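Local structure of protein (hdlp (histone deacetylase-like protein)) (Aquifex aeolicus, 1C3P) at residues R33-E45 / W310-N323. The protein is a zinc-binding homologue of the histone deacetylases that probably removes acetyl groups from acetylated substrates and may take part in acetoin breakdown. Residues are numbered along the deposited sequence; the frame is centred on the assembly and turned at random.
Sequences RFKDAMNLIDEKE and WCELSGREVPEKLN. Unlike the reference sequence in segment 33-45: Lys35 (reference Leu).
Where helix 28-37 ends in a Schellman motif, with Asn39 at positive phi, Leu40 faces the last turn of helix 299-314 (Leu40 CA to Cys311 CA 7.5 Å), while Met38 lies by Asn323, the N-cap residue of helix 324-332 (CA to CA 6.4 Å). Trp310 NE1 donates to Leu40 O at 2.9 Å; the acceptor lies in the ring plane, though the angle at the hydrogen is a bent 134°. Lys35 has CG beside its backbone N (chi1 -77°) and chi2 extended, which brings CD to 3.3 Å from Trp310 CD1; the bend at chi3 then sets CE over one face of the indole. Arg316 NE donates nearly in plane to Ser314 OG at 3.2 Å. Its NH2 pairs with the Glu45 carboxylate in a salt bridge, weakly bonded to OE2, the place of OE1 being less certain, and NH1 gives a hydrogen to a water shared with Asn39 O. An alanine in place of Arg316 would probably leave Glu45 without its countercharge and uncover Leu40 CD2, now 3.4 Å from Arg316 CD. Farther along, Met38 CE presses on Pro319 CG at 3.4 Å, tight for two carbons, and Leu322 CD2 lies 3.5 Å from Phe34 CZ, at the ring edge. The contact thus divides into charged and hydrogen-bonded links at the end of helix 299-314 and apolar packing along loop 315-323, away from the zinc ligands.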
ATOM      1  N   ARG A  33     -15.605   4.538  -8.513  1.00 23.25           N
ATOM      2  CA  ARG A  33     -16.402   4.668  -9.726  1.00 24.33           C
ATOM      3  C   ARG A  33     -16.408   3.366 -10.508  1.00 30.33           C
ATOM      4  O   ARG A  33     -17.406   3.012 -11.127  1.00 25.45           O
ATOM      5  CB  ARG A  33     -15.877   5.815 -10.600  1.00 23.46           C
ATOM      6  CG  ARG A  33     -16.073   7.198  -9.960  1.00 26.94           C
ATOM      7  CD  ARG A  33     -15.888   8.341 -10.952  1.00 42.13           C
ATOM      8  NE  ARG A  33     -14.542   8.377 -11.513  1.00 59.06           N
ATOM      9  CZ  ARG A  33     -14.120   9.287 -12.386  1.00 60.87           C
ATOM     10  NH1 ARG A  33     -14.939  10.242 -12.801  1.00 65.33           N
ATOM     11  NH2 ARG A  33     -12.872   9.249 -12.837  1.00 56.24           N
ATOM     12  N   PHE A  34     -15.294   2.643 -10.461  1.00 24.98           N
ATOM     13  CA  PHE A  34     -15.178   1.381 -11.166  1.00 27.09           C
ATOM     14  C   PHE A  34     -16.055   0.303 -10.522  1.00 23.93           C
ATOM     15  O   PHE A  34     -16.802  -0.402 -11.207  1.00 21.71           O
ATOM     16  CB  PHE A  34     -13.716   0.922 -11.174  1.00 24.88           C
ATOM     17  CG  PHE A  34     -13.470  -0.273 -12.035  1.00 20.46           C
ATOM     18  CD1 PHE A  34     -13.464  -0.152 -13.417  1.00 18.74           C
ATOM     19  CD2 PHE A  34     -13.275  -1.534 -11.467  1.00 20.19           C
ATOM     20  CE1 PHE A  34     -13.261  -1.281 -14.236  1.00 23.04           C
ATOM     21  CE2 PHE A  34     -13.071  -2.665 -12.265  1.00 25.08           C
ATOM     22  CZ  PHE A  34     -13.064  -2.535 -13.659  1.00 23.31           C
ATOM     23  N   LYS A  35     -16.002   0.157  -9.203  1.00 21.33           N
ATOM     24  CA  LYS A  35     -16.847  -0.874  -8.634  1.00 22.54           C
ATOM     25  C   LYS A  35     -18.319  -0.547  -8.809  1.00 24.68           C
ATOM     26  O   LYS A  35     -19.142  -1.450  -8.893  1.00 22.33           O
ATOM     27  CB  LYS A  35     -16.520  -1.115  -7.176  1.00 29.70           C
ATOM     28  CG  LYS A  35     -15.250  -1.932  -7.008  1.00 29.48           C
ATOM     29  CD  LYS A  35     -14.940  -2.144  -5.556  1.00 42.17           C
ATOM     30  CE  LYS A  35     -14.678  -0.827  -4.873  1.00 34.89           C
ATOM     31  NZ  LYS A  35     -15.833   0.107  -4.914  1.00 67.18           N
ATOM     32  N   ASP A  36     -18.648   0.736  -8.870  1.00 25.67           N
ATOM     33  CA  ASP A  36     -20.037   1.131  -9.060  1.00 25.57           C
ATOM     34  C   ASP A  36     -20.440   0.785 -10.487  1.00 28.04           C
ATOM     35  O   ASP A  36     -21.496   0.187 -10.711  1.00 29.52           O
ATOM     36  CB  ASP A  36     -20.217   2.630  -8.805  1.00 32.26           C
ATOM     37  CG  ASP A  36     -21.670   3.079  -8.949  1.00 33.92           C
ATOM     38  OD1 ASP A  36     -22.563   2.439  -8.352  1.00 40.22           O
ATOM     39  OD2 ASP A  36     -21.914   4.079  -9.647  1.00 40.06           O
ATOM     40  N   ALA A  37     -19.597   1.150 -11.450  1.00 23.32           N
ATOM     41  CA  ALA A  37     -19.882   0.851 -12.856  1.00 28.22           C
ATOM     42  C   ALA A  37     -20.072  -0.661 -13.069  1.00 28.41           C
ATOM     43  O   ALA A  37     -20.895  -1.074 -13.884  1.00 29.27           O
ATOM     44  CB  ALA A  37     -18.743   1.392 -13.760  1.00 25.93           C
ATOM     45  N   MET A  38     -19.325  -1.474 -12.318  1.00 24.76           N
ATOM     46  CA  MET A  38     -19.396  -2.952 -12.400  1.00 25.45           C
ATOM     47  C   MET A  38     -20.507  -3.538 -11.512  1.00 26.42           C
ATOM     48  O   MET A  38     -20.713  -4.764 -11.478  1.00 23.77           O
ATOM     49  CB  MET A  38     -18.060  -3.568 -11.953  1.00 25.19           C
ATOM     50  CG  MET A  38     -16.876  -3.264 -12.844  1.00 22.32           C
ATOM     51  SD  MET A  38     -16.955  -4.244 -14.348  1.00 29.90           S
ATOM     52  CE  MET A  38     -16.840  -5.892 -13.638  1.00 26.51           C
ATOM     53  N   ASN A  39     -21.201  -2.657 -10.793  1.00 26.21           N
ATOM     54  CA  ASN A  39     -22.272  -3.024  -9.865  1.00 28.53           C
ATOM     55  C   ASN A  39     -21.758  -4.017  -8.840  1.00 30.07           C
ATOM     56  O   ASN A  39     -22.421  -5.015  -8.518  1.00 25.47           O
ATOM     57  CB  ASN A  39     -23.474  -3.607 -10.620  1.00 33.95           C
ATOM     58  CG  ASN A  39     -24.008  -2.652 -11.658  1.00 29.46           C
ATOM     59  OD1 ASN A  39     -24.258  -1.491 -11.362  1.00 36.28           O
ATOM     60  ND2 ASN A  39     -24.183  -3.134 -12.887  1.00 40.03           N
ATOM     61  N   LEU A  40     -20.557  -3.742  -8.331  1.00 28.19           N
ATOM     62  CA  LEU A  40     -19.939  -4.618  -7.341  1.00 25.50           C
ATOM     63  C   LEU A  40     -19.881  -4.020  -5.934  1.00 26.99           C
ATOM     64  O   LEU A  40     -19.183  -4.533  -5.062  1.00 25.41           O
ATOM     65  CB  LEU A  40     -18.534  -5.031  -7.786  1.00 32.14           C
ATOM     66  CG  LEU A  40     -18.483  -5.942  -9.018  1.00 30.47           C
ATOM     67  CD1 LEU A  40     -17.039  -6.304  -9.327  1.00 29.07           C
ATOM     68  CD2 LEU A  40     -19.277  -7.202  -8.757  1.00 23.80           C
ATOM     69  N   ILE A  41     -20.638  -2.952  -5.710  1.00 28.33           N
ATOM     70  CA  ILE A  41     -20.667  -2.339  -4.396  1.00 25.08           C
ATOM     71  C   ILE A  41     -22.002  -1.632  -4.106  1.00 24.09           C
ATOM     72  O   ILE A  41     -22.595  -1.018  -4.987  1.00 28.92           O
ATOM     73  CB  ILE A  41     -19.489  -1.335  -4.229  1.00 25.01           C
ATOM     74  CG1 ILE A  41     -19.457  -0.832  -2.792  1.00 31.01           C
ATOM     75  CG2 ILE A  41     -19.633  -0.167  -5.181  1.00 22.74           C
ATOM     76  CD1 ILE A  41     -19.289  -1.924  -1.803  1.00 42.18           C
ATOM     77  N   ASP A  42     -22.471  -1.738  -2.864  1.00 28.95           N
ATOM     78  CA  ASP A  42     -23.721  -1.094  -2.458  1.00 32.52           C
ATOM     79  C   ASP A  42     -23.422  -0.010  -1.426  1.00 31.13           C
ATOM     80  O   ASP A  42     -22.463  -0.125  -0.672  1.00 26.71           O
ATOM     81  CB  ASP A  42     -24.680  -2.119  -1.853  1.00 34.24           C
ATOM     82  CG  ASP A  42     -24.979  -3.261  -2.801  1.00 51.23           C
ATOM     83  OD1 ASP A  42     -25.372  -2.975  -3.953  1.00 50.19           O
ATOM     84  OD2 ASP A  42     -24.827  -4.438  -2.396  1.00 53.00           O
ATOM     85  N   GLU A  43     -24.258   1.025  -1.382  1.00 29.99           N
ATOM     86  CA  GLU A  43     -24.077   2.141  -0.451  1.00 31.34           C
ATOM     87  C   GLU A  43     -23.801   1.781   0.994  1.00 38.04           C
ATOM     88  O   GLU A  43     -22.966   2.409   1.650  1.00 36.83           O
ATOM     89  CB  GLU A  43     -25.299   3.064  -0.448  1.00 36.12           C
ATOM     90  CG  GLU A  43     -25.475   3.912  -1.687  1.00 52.72           C
ATOM     91  CD  GLU A  43     -26.585   4.933  -1.505  1.00 60.39           C
ATOM     92  OE1 GLU A  43     -26.486   5.747  -0.563  1.00 70.32           O
ATOM     93  OE2 GLU A  43     -27.554   4.924  -2.292  1.00 60.38           O
ATOM     94  N   LYS A  44     -24.505   0.787   1.508  1.00 28.26           N
ATOM     95  CA  LYS A  44     -24.325   0.424   2.900  1.00 32.71           C
ATOM     96  C   LYS A  44     -23.012  -0.283   3.232  1.00 26.75           C
ATOM     97  O   LYS A  44     -22.731  -0.561   4.393  1.00 27.37           O
ATOM     98  CB  LYS A  44     -25.550  -0.365   3.359  1.00 44.28           C
ATOM     99  CG  LYS A  44     -26.799   0.529   3.250  1.00 59.37           C
ATOM    100  CD  LYS A  44     -28.103  -0.126   3.663  1.00 68.87           C
ATOM    101  CE  LYS A  44     -29.250   0.874   3.530  1.00 67.21           C
ATOM    102  NZ  LYS A  44     -30.565   0.288   3.900  1.00 74.00           N
ATOM    103  N   GLU A  45     -22.206  -0.549   2.207  1.00 29.20           N
ATOM    104  CA  GLU A  45     -20.902  -1.197   2.388  1.00 21.58           C
ATOM    105  C   GLU A  45     -19.817  -0.116   2.423  1.00 26.31           C
ATOM    106  O   GLU A  45     -18.677  -0.369   2.826  1.00 22.32           O
ATOM    107  CB  GLU A  45     -20.600  -2.154   1.219  1.00 18.24           C
ATOM    108  CG  GLU A  45     -21.451  -3.421   1.177  1.00 26.57           C
ATOM    109  CD  GLU A  45     -21.224  -4.236  -0.088  1.00 23.12           C
ATOM    110  OE1 GLU A  45     -21.458  -3.702  -1.192  1.00 21.64           O
ATOM    111  OE2 GLU A  45     -20.817  -5.409   0.019  1.00 26.48           O
ATOM    112  N   TRP A 310     -11.749  -6.652  -3.473  1.00 16.86           N
ATOM    113  CA  TRP A 310     -13.068  -6.322  -2.927  1.00 17.86           C
ATOM    114  C   TRP A 310     -14.035  -7.501  -3.090  1.00 20.86           C
ATOM    115  O   TRP A 310     -14.789  -7.829  -2.166  1.00 21.38           O
ATOM    116  CB  TRP A 310     -13.626  -5.066  -3.592  1.00 14.83           C
ATOM    117  CG  TRP A 310     -14.969  -4.699  -3.074  1.00 16.63           C
ATOM    118  CD1 TRP A 310     -16.138  -4.686  -3.780  1.00 19.82           C
ATOM    119  CD2 TRP A 310     -15.319  -4.401  -1.708  1.00 18.62           C
ATOM    120  NE1 TRP A 310     -17.192  -4.407  -2.942  1.00 25.84           N
ATOM    121  CE2 TRP A 310     -16.719  -4.228  -1.667  1.00 25.60           C
ATOM    122  CE3 TRP A 310     -14.587  -4.265  -0.519  1.00 24.06           C
ATOM    123  CZ2 TRP A 310     -17.402  -3.927  -0.482  1.00 26.14           C
ATOM    124  CZ3 TRP A 310     -15.261  -3.968   0.656  1.00 24.89           C
ATOM    125  CH2 TRP A 310     -16.658  -3.801   0.666  1.00 24.96           C
ATOM    126  N   CYS A 311     -14.000  -8.147  -4.254  1.00 24.22           N
ATOM    127  CA  CYS A 311     -14.857  -9.303  -4.494  1.00 27.66           C
ATOM    128  C   CYS A 311     -14.563 -10.426  -3.496  1.00 22.95           C
ATOM    129  O   CYS A 311     -15.494 -11.032  -2.976  1.00 25.47           O
ATOM    130  CB  CYS A 311     -14.709  -9.807  -5.944  1.00 25.37           C
ATOM    131  SG  CYS A 311     -15.475  -8.747  -7.221  1.00 27.22           S
ATOM    132  N   GLU A 312     -13.283 -10.697  -3.212  1.00 17.03           N
ATOM    133  CA  GLU A 312     -12.915 -11.742  -2.234  1.00 22.44           C
ATOM    134  C   GLU A 312     -13.485 -11.423  -0.850  1.00 27.47           C
ATOM    135  O   GLU A 312     -14.108 -12.265  -0.202  1.00 22.33           O
ATOM    136  CB  GLU A 312     -11.395 -11.835  -2.048  1.00 20.81           C
ATOM    137  CG  GLU A 312     -10.741 -13.167  -2.351  1.00 43.65           C
ATOM    138  CD  GLU A 312     -11.418 -14.365  -1.710  1.00 29.63           C
ATOM    139  OE1 GLU A 312     -11.589 -14.412  -0.472  1.00 38.85           O
ATOM    140  OE2 GLU A 312     -11.773 -15.280  -2.474  1.00 53.22           O
ATOM    141  N   LEU A 313     -13.237 -10.203  -0.381  1.00 23.82           N
ATOM    142  CA  LEU A 313     -13.705  -9.786   0.943  1.00 20.72           C
ATOM    143  C   LEU A 313     -15.224  -9.745   1.051  1.00 18.21           C
ATOM    144  O   LEU A 313     -15.788 -10.209   2.043  1.00 21.48           O
ATOM    145  CB  LEU A 313     -13.163  -8.399   1.295  1.00 27.82           C
ATOM    146  CG  LEU A 313     -11.661  -8.228   1.521  1.00 33.55           C
ATOM    147  CD1 LEU A 313     -11.365  -6.755   1.749  1.00 24.03           C
ATOM    148  CD2 LEU A 313     -11.224  -9.053   2.715  1.00 28.20           C
ATOM    149  N   SER A 314     -15.848  -9.190   0.014  1.00 19.41           N
ATOM    150  CA  SER A 314     -17.296  -8.994  -0.088  1.00 28.26           C
ATOM    151  C   SER A 314     -18.058 -10.300  -0.302  1.00 30.18           C
ATOM    152  O   SER A 314     -19.271 -10.365  -0.107  1.00 25.04           O
ATOM    153  CB  SER A 314     -17.598  -8.016  -1.241  1.00 22.55           C
ATOM    154  OG  SER A 314     -18.980  -7.738  -1.359  1.00 61.92           O
ATOM    155  N   GLY A 315     -17.349 -11.336  -0.710  1.00 28.04           N
ATOM    156  CA  GLY A 315     -17.994 -12.615  -0.917  1.00 33.84           C
ATOM    157  C   GLY A 315     -18.803 -12.702  -2.190  1.00 36.93           C
ATOM    158  O   GLY A 315     -19.811 -13.404  -2.248  1.00 37.00           O
ATOM    159  N   ARG A 316     -18.391 -11.982  -3.222  1.00 31.33           N
ATOM    160  CA  ARG A 316     -19.131 -12.072  -4.466  1.00 39.10           C
ATOM    161  C   ARG A 316     -18.274 -12.647  -5.581  1.00 35.43           C
ATOM    162  O   ARG A 316     -17.053 -12.512  -5.573  1.00 30.71           O
ATOM    163  CB  ARG A 316     -19.675 -10.710  -4.866  1.00 45.15           C
ATOM    164  CG  ARG A 316     -18.667  -9.696  -5.299  1.00 46.02           C
ATOM    165  CD  ARG A 316     -19.425  -8.418  -5.608  1.00 44.83           C
ATOM    166  NE  ARG A 316     -19.987  -7.825  -4.403  1.00 37.91           N
ATOM    167  CZ  ARG A 316     -20.864  -6.826  -4.401  1.00 27.39           C
ATOM    168  NH1 ARG A 316     -21.277  -6.322  -5.550  1.00 50.24           N
ATOM    169  NH2 ARG A 316     -21.274  -6.284  -3.258  1.00 34.51           N
ATOM    170  N   GLU A 317     -18.912 -13.311  -6.534  1.00 34.06           N
ATOM    171  CA  GLU A 317     -18.166 -13.895  -7.634  1.00 37.96           C
ATOM    172  C   GLU A 317     -17.563 -12.805  -8.484  1.00 35.65           C
ATOM    173  O   GLU A 317     -18.122 -11.710  -8.603  1.00 32.91           O
ATOM    174  CB  GLU A 317     -19.061 -14.806  -8.482  1.00 43.60           C
ATOM    175  CG  GLU A 317     -18.888 -16.291  -8.167  1.00 60.36           C
ATOM    176  CD  GLU A 317     -19.111 -16.627  -6.700  1.00 70.70           C
ATOM    177  OE1 GLU A 317     -18.916 -17.804  -6.328  1.00 76.71           O
ATOM    178  OE2 GLU A 317     -19.481 -15.724  -5.919  1.00 78.36           O
ATOM    179  N   VAL A 318     -16.402 -13.106  -9.053  1.00 30.52           N
ATOM    180  CA  VAL A 318     -15.698 -12.158  -9.897  1.00 37.04           C
ATOM    181  C   VAL A 318     -16.189 -12.319 -11.320  1.00 28.96           C
ATOM    182  O   VAL A 318     -16.067 -13.393 -11.892  1.00 33.56           O
ATOM    183  CB  VAL A 318     -14.178 -12.425  -9.879  1.00 36.48           C
ATOM    184  CG1 VAL A 318     -13.467 -11.388 -10.719  1.00 40.43           C
ATOM    185  CG2 VAL A 318     -13.662 -12.418  -8.451  1.00 33.75           C
ATOM    186  N   PRO A 319     -16.775 -11.263 -11.907  1.00 29.20           N
ATOM    187  CA  PRO A 319     -17.250 -11.398 -13.288  1.00 28.99           C
ATOM    188  C   PRO A 319     -16.039 -11.669 -14.174  1.00 36.95           C
ATOM    189  O   PRO A 319     -14.943 -11.185 -13.890  1.00 32.86           O
ATOM    190  CB  PRO A 319     -17.881 -10.035 -13.559  1.00 32.17           C
ATOM    191  CG  PRO A 319     -17.046  -9.122 -12.699  1.00 41.36           C
ATOM    192  CD  PRO A 319     -17.069  -9.911 -11.409  1.00 31.62           C
ATOM    193  N   GLU A 320     -16.193 -12.428 -15.247  1.00 34.61           N
ATOM    194  CA  GLU A 320     -15.000 -12.663 -16.038  1.00 35.13           C
ATOM    195  C   GLU A 320     -14.700 -11.506 -16.972  1.00 35.13           C
ATOM    196  O   GLU A 320     -13.566 -11.326 -17.396  1.00 37.43           O
ATOM    197  CB  GLU A 320     -15.103 -13.976 -16.815  1.00 52.97           C
ATOM    198  CG  GLU A 320     -16.235 -14.057 -17.800  1.00 56.06           C
ATOM    199  CD  GLU A 320     -16.184 -15.347 -18.594  1.00 65.58           C
ATOM    200  OE1 GLU A 320     -15.203 -15.544 -19.345  1.00 64.27           O
ATOM    201  OE2 GLU A 320     -17.116 -16.167 -18.458  1.00 72.99           O
ATOM    202  N   LYS A 321     -15.706 -10.686 -17.246  1.00 28.22           N
ATOM    203  CA  LYS A 321     -15.548  -9.563 -18.161  1.00 36.58           C
ATOM    204  C   LYS A 321     -15.945  -8.227 -17.542  1.00 34.44           C
ATOM    205  O   LYS A 321     -16.674  -8.189 -16.552  1.00 33.83           O
ATOM    206  CB  LYS A 321     -16.437  -9.803 -19.377  1.00 44.87           C
ATOM    207  CG  LYS A 321     -17.920  -9.868 -18.987  1.00 55.73           C
ATOM    208  CD  LYS A 321     -18.214 -11.007 -17.996  1.00 57.27           C
ATOM    209  CE  LYS A 321     -19.600 -10.891 -17.385  1.00 54.59           C
ATOM    210  NZ  LYS A 321     -20.666 -10.862 -18.429  1.00 67.47           N
ATOM    211  N   LEU A 322     -15.456  -7.133 -18.126  1.00 30.21           N
ATOM    212  CA  LEU A 322     -15.838  -5.795 -17.671  1.00 29.45           C
ATOM    213  C   LEU A 322     -17.066  -5.421 -18.505  1.00 33.28           C
ATOM    214  O   LEU A 322     -17.146  -5.807 -19.667  1.00 31.45           O
ATOM    215  CB  LEU A 322     -14.739  -4.773 -17.943  1.00 32.21           C
ATOM    216  CG  LEU A 322     -13.404  -4.953 -17.231  1.00 38.94           C
ATOM    217  CD1 LEU A 322     -12.611  -3.662 -17.423  1.00 38.44           C
ATOM    218  CD2 LEU A 322     -13.618  -5.227 -15.747  1.00 42.11           C
ATOM    219  N   ASN A 323     -18.019  -4.694 -17.924  1.00 34.38           N
ATOM    220  CA  ASN A 323     -19.214  -4.298 -18.681  1.00 36.53           C
ATOM    221  C   ASN A 323     -18.865  -3.017 -19.427  1.00 34.69           C
ATOM    222  O   ASN A 323     -17.751  -2.508 -19.290  1.00 34.06           O
ATOM    223  CB  ASN A 323     -20.399  -4.024 -17.759  1.00 42.85           C
ATOM    224  CG  ASN A 323     -20.315  -2.663 -17.097  1.00 50.51           C
ATOM    225  OD1 ASN A 323     -19.352  -2.363 -16.398  1.00 51.23           O
ATOM    226  ND2 ASN A 323     -21.327  -1.827 -17.326  1.00 60.23           N
TER
HETATM  227  O   HOH W   1     -23.661  -5.335  -5.714  1.00 39.99           O